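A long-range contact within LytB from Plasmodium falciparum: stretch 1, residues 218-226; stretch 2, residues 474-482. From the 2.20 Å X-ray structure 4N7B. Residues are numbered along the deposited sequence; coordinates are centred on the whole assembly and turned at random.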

ATOM      1  N   PRO A 218     -14.121 -28.668  19.164  1.00106.15           N
ATOM      2  CA  PRO A 218     -15.232 -27.829  19.624  1.00105.49           C
ATOM      3  C   PRO A 218     -15.894 -27.028  18.503  1.00 96.77           C
ATOM      4  O   PRO A 218     -16.172 -27.570  17.430  1.00 96.84           O
ATOM      5  CB  PRO A 218     -14.554 -26.890  20.625  1.00107.56           C
ATOM      6  CG  PRO A 218     -13.462 -27.717  21.211  1.00109.66           C
ATOM      7  CD  PRO A 218     -12.966 -28.596  20.079  1.00108.47           C
ATOM      8  N   ASN A 219     -16.151 -25.750  18.761  1.00 63.74           N
ATOM      9  CA  ASN A 219     -16.837 -24.897  17.802  1.00 54.65           C
ATOM     10  C   ASN A 219     -15.876 -24.247  16.832  1.00 49.77           C
ATOM     11  O   ASN A 219     -15.045 -23.431  17.226  1.00 52.86           O
ATOM     12  CB  ASN A 219     -17.596 -23.816  18.541  1.00 56.66           C
ATOM     13  CG  ASN A 219     -18.964 -23.634  18.010  1.00 65.76           C
ATOM     14  OD1 ASN A 219     -19.823 -24.497  18.191  1.00 74.54           O
ATOM     15  ND2 ASN A 219     -19.198 -22.512  17.344  1.00 72.14           N
ATOM     16  N   LYS A 220     -15.977 -24.616  15.563  1.00 34.28           N
ATOM     17  CA  LYS A 220     -15.072 -24.080  14.557  1.00 29.20           C
ATOM     18  C   LYS A 220     -15.704 -22.888  13.855  1.00 36.01           C
ATOM     19  O   LYS A 220     -16.830 -22.978  13.363  1.00 31.15           O
ATOM     20  CB  LYS A 220     -14.704 -25.176  13.566  1.00 35.71           C
ATOM     21  CG  LYS A 220     -14.083 -26.387  14.263  1.00 38.43           C
ATOM     22  CD  LYS A 220     -13.687 -27.463  13.287  1.00 39.04           C
ATOM     23  CE  LYS A 220     -12.452 -27.067  12.517  1.00 29.70           C
ATOM     24  NZ  LYS A 220     -11.972 -28.170  11.627  1.00 32.99           N
ATOM     25  N   ILE A 221     -14.988 -21.771  13.812  1.00 32.24           N
ATOM     26  CA  ILE A 221     -15.518 -20.572  13.187  1.00 32.27           C
ATOM     27  C   ILE A 221     -14.490 -19.864  12.333  1.00 33.26           C
ATOM     28  O   ILE A 221     -13.334 -19.682  12.739  1.00 26.83           O
ATOM     29  CB  ILE A 221     -15.984 -19.562  14.225  1.00 29.92           C
ATOM     30  CG1 ILE A 221     -17.068 -20.164  15.104  1.00 35.45           C
ATOM     31  CG2 ILE A 221     -16.507 -18.297  13.531  1.00 28.73           C
ATOM     32  CD1 ILE A 221     -17.451 -19.249  16.244  1.00 38.60           C
ATOM     33  N   LEU A 222     -14.919 -19.453  11.145  1.00 26.37           N
ATOM     34  CA  LEU A 222     -14.107 -18.600  10.289  1.00 21.65           C
ATOM     35  C   LEU A 222     -14.698 -17.201  10.268  1.00 29.85           C
ATOM     36  O   LEU A 222     -15.831 -16.977   9.806  1.00 23.68           O
ATOM     37  CB  LEU A 222     -14.036 -19.175   8.880  1.00 27.17           C
ATOM     38  CG  LEU A 222     -13.312 -18.301   7.862  1.00 30.82           C
ATOM     39  CD1 LEU A 222     -11.833 -18.355   8.078  1.00 29.24           C
ATOM     40  CD2 LEU A 222     -13.655 -18.753   6.461  1.00 30.39           C
ATOM     41  N   TYR A 223     -13.947 -16.254  10.805  1.00 21.49           N
ATOM     42  CA  TYR A 223     -14.375 -14.874  10.809  1.00 22.44           C
ATOM     43  C   TYR A 223     -13.838 -14.221   9.557  1.00 23.63           C
ATOM     44  O   TYR A 223     -12.633 -13.978   9.434  1.00 24.62           O
ATOM     45  CB  TYR A 223     -13.840 -14.156  12.031  1.00 19.59           C
ATOM     46  CG  TYR A 223     -14.440 -14.599  13.345  1.00 26.17           C
ATOM     47  CD1 TYR A 223     -15.680 -14.139  13.744  1.00 29.17           C
ATOM     48  CD2 TYR A 223     -13.744 -15.450  14.205  1.00 29.16           C
ATOM     49  CE1 TYR A 223     -16.234 -14.519  14.949  1.00 28.60           C
ATOM     50  CE2 TYR A 223     -14.291 -15.836  15.419  1.00 28.22           C
ATOM     51  CZ  TYR A 223     -15.542 -15.362  15.777  1.00 38.23           C
ATOM     52  OH  TYR A 223     -16.108 -15.727  16.965  1.00 46.40           O
ATOM     53  N   LEU A 224     -14.728 -13.976   8.614  1.00 25.63           N
ATOM     54  CA  LEU A 224     -14.387 -13.275   7.396  1.00 19.67           C
ATOM     55  C   LEU A 224     -14.534 -11.789   7.667  1.00 26.71           C
ATOM     56  O   LEU A 224     -15.622 -11.283   7.981  1.00 27.54           O
ATOM     57  CB  LEU A 224     -15.297 -13.702   6.244  1.00 21.72           C
ATOM     58  CG  LEU A 224     -15.069 -12.970   4.919  1.00 26.77           C
ATOM     59  CD1 LEU A 224     -13.653 -13.241   4.388  1.00 25.62           C
ATOM     60  CD2 LEU A 224     -16.129 -13.413   3.902  1.00 25.75           C
ATOM     61  N   ILE A 225     -13.421 -11.089   7.557  1.00 21.42           N
ATOM     62  CA  ILE A 225     -13.335  -9.727   8.048  1.00 18.47           C
ATOM     63  C   ILE A 225     -13.570  -8.702   6.953  1.00 19.36           C
ATOM     64  O   ILE A 225     -13.124  -8.864   5.814  1.00 23.47           O
ATOM     65  CB  ILE A 225     -11.963  -9.472   8.667  1.00 22.35           C
ATOM     66  CG1 ILE A 225     -11.783 -10.381   9.880  1.00 25.73           C
ATOM     67  CG2 ILE A 225     -11.842  -8.037   9.093  1.00 21.15           C
ATOM     68  CD1 ILE A 225     -10.366 -10.480  10.398  1.00 25.95           C
ATOM     69  N   ASN A 226     -14.237  -7.626   7.339  1.00 17.74           N
ATOM     70  CA  ASN A 226     -14.458  -6.498   6.477  1.00 18.88           C
ATOM     71  C   ASN A 226     -14.215  -5.290   7.365  1.00 20.72           C
ATOM     72  O   ASN A 226     -14.635  -5.270   8.517  1.00 24.00           O
ATOM     73  CB  ASN A 226     -15.925  -6.543   5.970  1.00 22.75           C
ATOM     74  CG  ASN A 226     -16.168  -5.635   4.805  1.00 44.14           C
ATOM     75  OD1 ASN A 226     -15.524  -5.767   3.754  1.00 44.46           O
ATOM     76  ND2 ASN A 226     -17.127  -4.711   4.961  1.00 51.33           N
ATOM     77  N   ASN A 474      -5.951 -28.542  15.210  1.00 41.93           N
ATOM     78  CA  ASN A 474      -6.074 -27.883  16.519  1.00 48.69           C
ATOM     79  C   ASN A 474      -6.427 -26.388  16.464  1.00 46.85           C
ATOM     80  O   ASN A 474      -6.460 -25.727  17.506  1.00 46.60           O
ATOM     81  CB  ASN A 474      -4.793 -28.054  17.360  1.00 52.88           C
ATOM     82  CG  ASN A 474      -4.304 -29.501  17.417  1.00 60.77           C
ATOM     83  OD1 ASN A 474      -3.090 -29.756  17.393  1.00 60.77           O
ATOM     84  ND2 ASN A 474      -5.245 -30.456  17.501  1.00 54.01           N
ATOM     85  N   VAL A 475      -6.687 -25.826  15.287  1.00 44.72           N
ATOM     86  CA  VAL A 475      -7.235 -24.478  15.292  1.00 38.39           C
ATOM     87  C   VAL A 475      -8.719 -24.492  14.965  1.00 36.97           C
ATOM     88  O   VAL A 475      -9.158 -25.017  13.932  1.00 37.20           O
ATOM     89  CB  VAL A 475      -6.423 -23.449  14.451  1.00 45.94           C
ATOM     90  CG1 VAL A 475      -5.059 -24.016  14.039  1.00 50.28           C
ATOM     91  CG2 VAL A 475      -7.207 -22.946  13.289  1.00 36.06           C
ATOM     92  N   ASN A 476      -9.479 -23.919  15.891  1.00 29.65           N
ATOM     93  CA  ASN A 476     -10.928 -23.881  15.815  1.00 38.09           C
ATOM     94  C   ASN A 476     -11.453 -22.541  15.352  1.00 35.16           C
ATOM     95  O   ASN A 476     -12.510 -22.470  14.750  1.00 34.95           O
ATOM     96  CB  ASN A 476     -11.515 -24.222  17.186  1.00 32.74           C
ATOM     97  CG  ASN A 476     -11.115 -25.607  17.650  1.00 43.11           C
ATOM     98  OD1 ASN A 476     -11.126 -26.563  16.874  1.00 47.27           O
ATOM     99  ND2 ASN A 476     -10.752 -25.721  18.917  1.00 44.48           N
ATOM    100  N   LYS A 477     -10.731 -21.471  15.649  1.00 34.01           N
ATOM    101  CA  LYS A 477     -11.168 -20.154  15.205  1.00 31.69           C
ATOM    102  C   LYS A 477     -10.094 -19.435  14.406  1.00 30.64           C
ATOM    103  O   LYS A 477      -8.966 -19.256  14.862  1.00 26.66           O
ATOM    104  CB  LYS A 477     -11.608 -19.309  16.394  1.00 32.04           C
ATOM    105  CG  LYS A 477     -12.599 -20.040  17.292  1.00 32.99           C
ATOM    106  CD  LYS A 477     -13.580 -19.094  17.938  1.00 41.01           C
ATOM    107  CE  LYS A 477     -14.197 -19.712  19.186  1.00 44.06           C
ATOM    108  NZ  LYS A 477     -14.602 -21.137  18.984  1.00 45.86           N
ATOM    109  N   ILE A 478     -10.477 -19.016  13.211  1.00 25.62           N
ATOM    110  CA  ILE A 478      -9.603 -18.325  12.284  1.00 22.63           C
ATOM    111  C   ILE A 478     -10.126 -16.928  11.936  1.00 29.00           C
ATOM    112  O   ILE A 478     -11.306 -16.730  11.607  1.00 30.02           O
ATOM    113  CB  ILE A 478      -9.500 -19.127  11.004  1.00 25.51           C
ATOM    114  CG1 ILE A 478      -8.869 -20.469  11.304  1.00 30.40           C
ATOM    115  CG2 ILE A 478      -8.736 -18.362   9.933  1.00 24.95           C
ATOM    116  CD1 ILE A 478      -8.978 -21.447  10.163  1.00 33.44           C
ATOM    117  N   ALA A 479      -9.227 -15.963  12.011  1.00 26.50           N
ATOM    118  CA  ALA A 479      -9.482 -14.615  11.561  1.00 25.16           C
ATOM    119  C   ALA A 479      -8.970 -14.537  10.119  1.00 31.35           C
ATOM    120  O   ALA A 479      -7.780 -14.794   9.875  1.00 21.00           O
ATOM    121  CB  ALA A 479      -8.720 -13.645  12.444  1.00 25.95           C
ATOM    122  N   LEU A 480      -9.842 -14.240   9.152  1.00 20.15           N
ATOM    123  CA  LEU A 480      -9.386 -14.199   7.759  1.00 24.04           C
ATOM    124  C   LEU A 480      -9.538 -12.804   7.176  1.00 25.35           C
ATOM    125  O   LEU A 480     -10.641 -12.252   7.172  1.00 20.87           O
ATOM    126  CB  LEU A 480     -10.144 -15.209   6.908  1.00 26.34           C
ATOM    127  CG  LEU A 480      -9.899 -15.169   5.400  1.00 26.37           C
ATOM    128  CD1 LEU A 480      -8.476 -15.596   5.042  1.00 28.67           C
ATOM    129  CD2 LEU A 480     -10.913 -16.061   4.685  1.00 28.33           C
ATOM    130  N   THR A 481      -8.431 -12.218   6.720  1.00 19.30           N
ATOM    131  CA  THR A 481      -8.484 -10.925   6.058  1.00 19.00           C
ATOM    132  C   THR A 481      -7.554 -10.884   4.848  1.00 19.38           C
ATOM    133  O   THR A 481      -6.975 -11.897   4.478  1.00 21.19           O
ATOM    134  CB  THR A 481      -8.157  -9.778   7.012  1.00 25.32           C
ATOM    135  OG1 THR A 481      -8.412  -8.539   6.338  1.00 24.49           O
ATOM    136  CG2 THR A 481      -6.730  -9.814   7.425  1.00 28.07           C
ATOM    137  N   SER A 482      -7.402  -9.726   4.229  1.00 19.31           N
ATOM    138  CA  SER A 482      -6.578  -9.641   3.044  1.00 19.84           C
ATOM    139  C   SER A 482      -6.062  -8.231   2.884  1.00 19.82           C
ATOM    140  O   SER A 482      -6.682  -7.278   3.348  1.00 25.64           O
ATOM    141  CB  SER A 482      -7.376 -10.061   1.803  1.00 26.38           C
ATOM    142  OG  SER A 482      -8.499  -9.208   1.642  1.00 22.78           O
TER

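The apolar centre of this contact lies on one face of a two-strand parallel pairing, where Leu222, Leu224, Ile478 and Leu480 lie together. Leu222 CD1 does much of the joining: it sits 3.6 Å from Ile478 CG2 and 3.8 Å from Leu480 CB, so one methyl touches two successive residues on that face of the partner strand. Leu222, Leu224 and Leu480 share the same rotamer, chi1 t and chi2 p, and in the first two the end of the side chain comes nearer the other strand than its CA-to-CB bond alone would bring it. Farther along, Leu224 CD1 meets Leu480 CD2 at 3.9 Å. All four residues are buried, and branched aliphatic chains suit the place: they fill space and leave no polar atom to satisfy.

The other face follows a different rule, with size varied along the strand. Ala479 pairs with Tyr223, and its small side chain is met by Ile225, whose CD1 lies 4.1 Å from Ala479 CB and also 4.1 Å from Thr481 CB. The tyrosine ring turns its edge to the partner strand, with Lys477 CD 4.2 Å from Tyr223 CE2. Here the lysine acts through its aliphatic stem; Lys477 CD also lies 4.2 Å from Ile221 CD1.

Between the two faces runs the backbone ladder, which needs no particular side chain. Ile221 bonds to Asn476 and Ile478, on either side of its register partner Lys477; Tyr223 bonds likewise to Ile478 and Leu480, around Ala479; Ile225 bonds to Leu480. Ile221 N donates to Asn476 O (2.7 Å), and Ile478 N to Ile221 O (3.0 Å); Tyr223 N then donates to Ile478 O (2.8 Å), Leu480 N to Tyr223 O (2.8 Å), and Ile225 N to Leu480 O (3.0 Å). The strand axes are 17° apart, and the bridged CA atoms run from 4.8 Å (Ile221 CA to Lys477 CA) to 5.1 Å (Leu224 CA to Leu480 CA). Two CA-H...O contacts supplement the ladder: Lys220 CA to Asn476 O at 3.0 Å and Lys477 CA to Ile221 O at 3.3 Å.

The polar edge lies where the strands begin. Asn476 is heavily covered, its CB 3.6 Å from Asn219 O and its ND2 3.8 Å from Pro218 CD, yet its main bonding role is played by the backbone carbonyl that opens the ladder. Lys477 reaches past Ile221 so that its NZ makes a weak hydrogen bond to Asn219 O at 2.9 Å. A long chain with a charged tip fits this boundary, its methylenes packing against apolar neighbours while its amine meets a loop carbonyl.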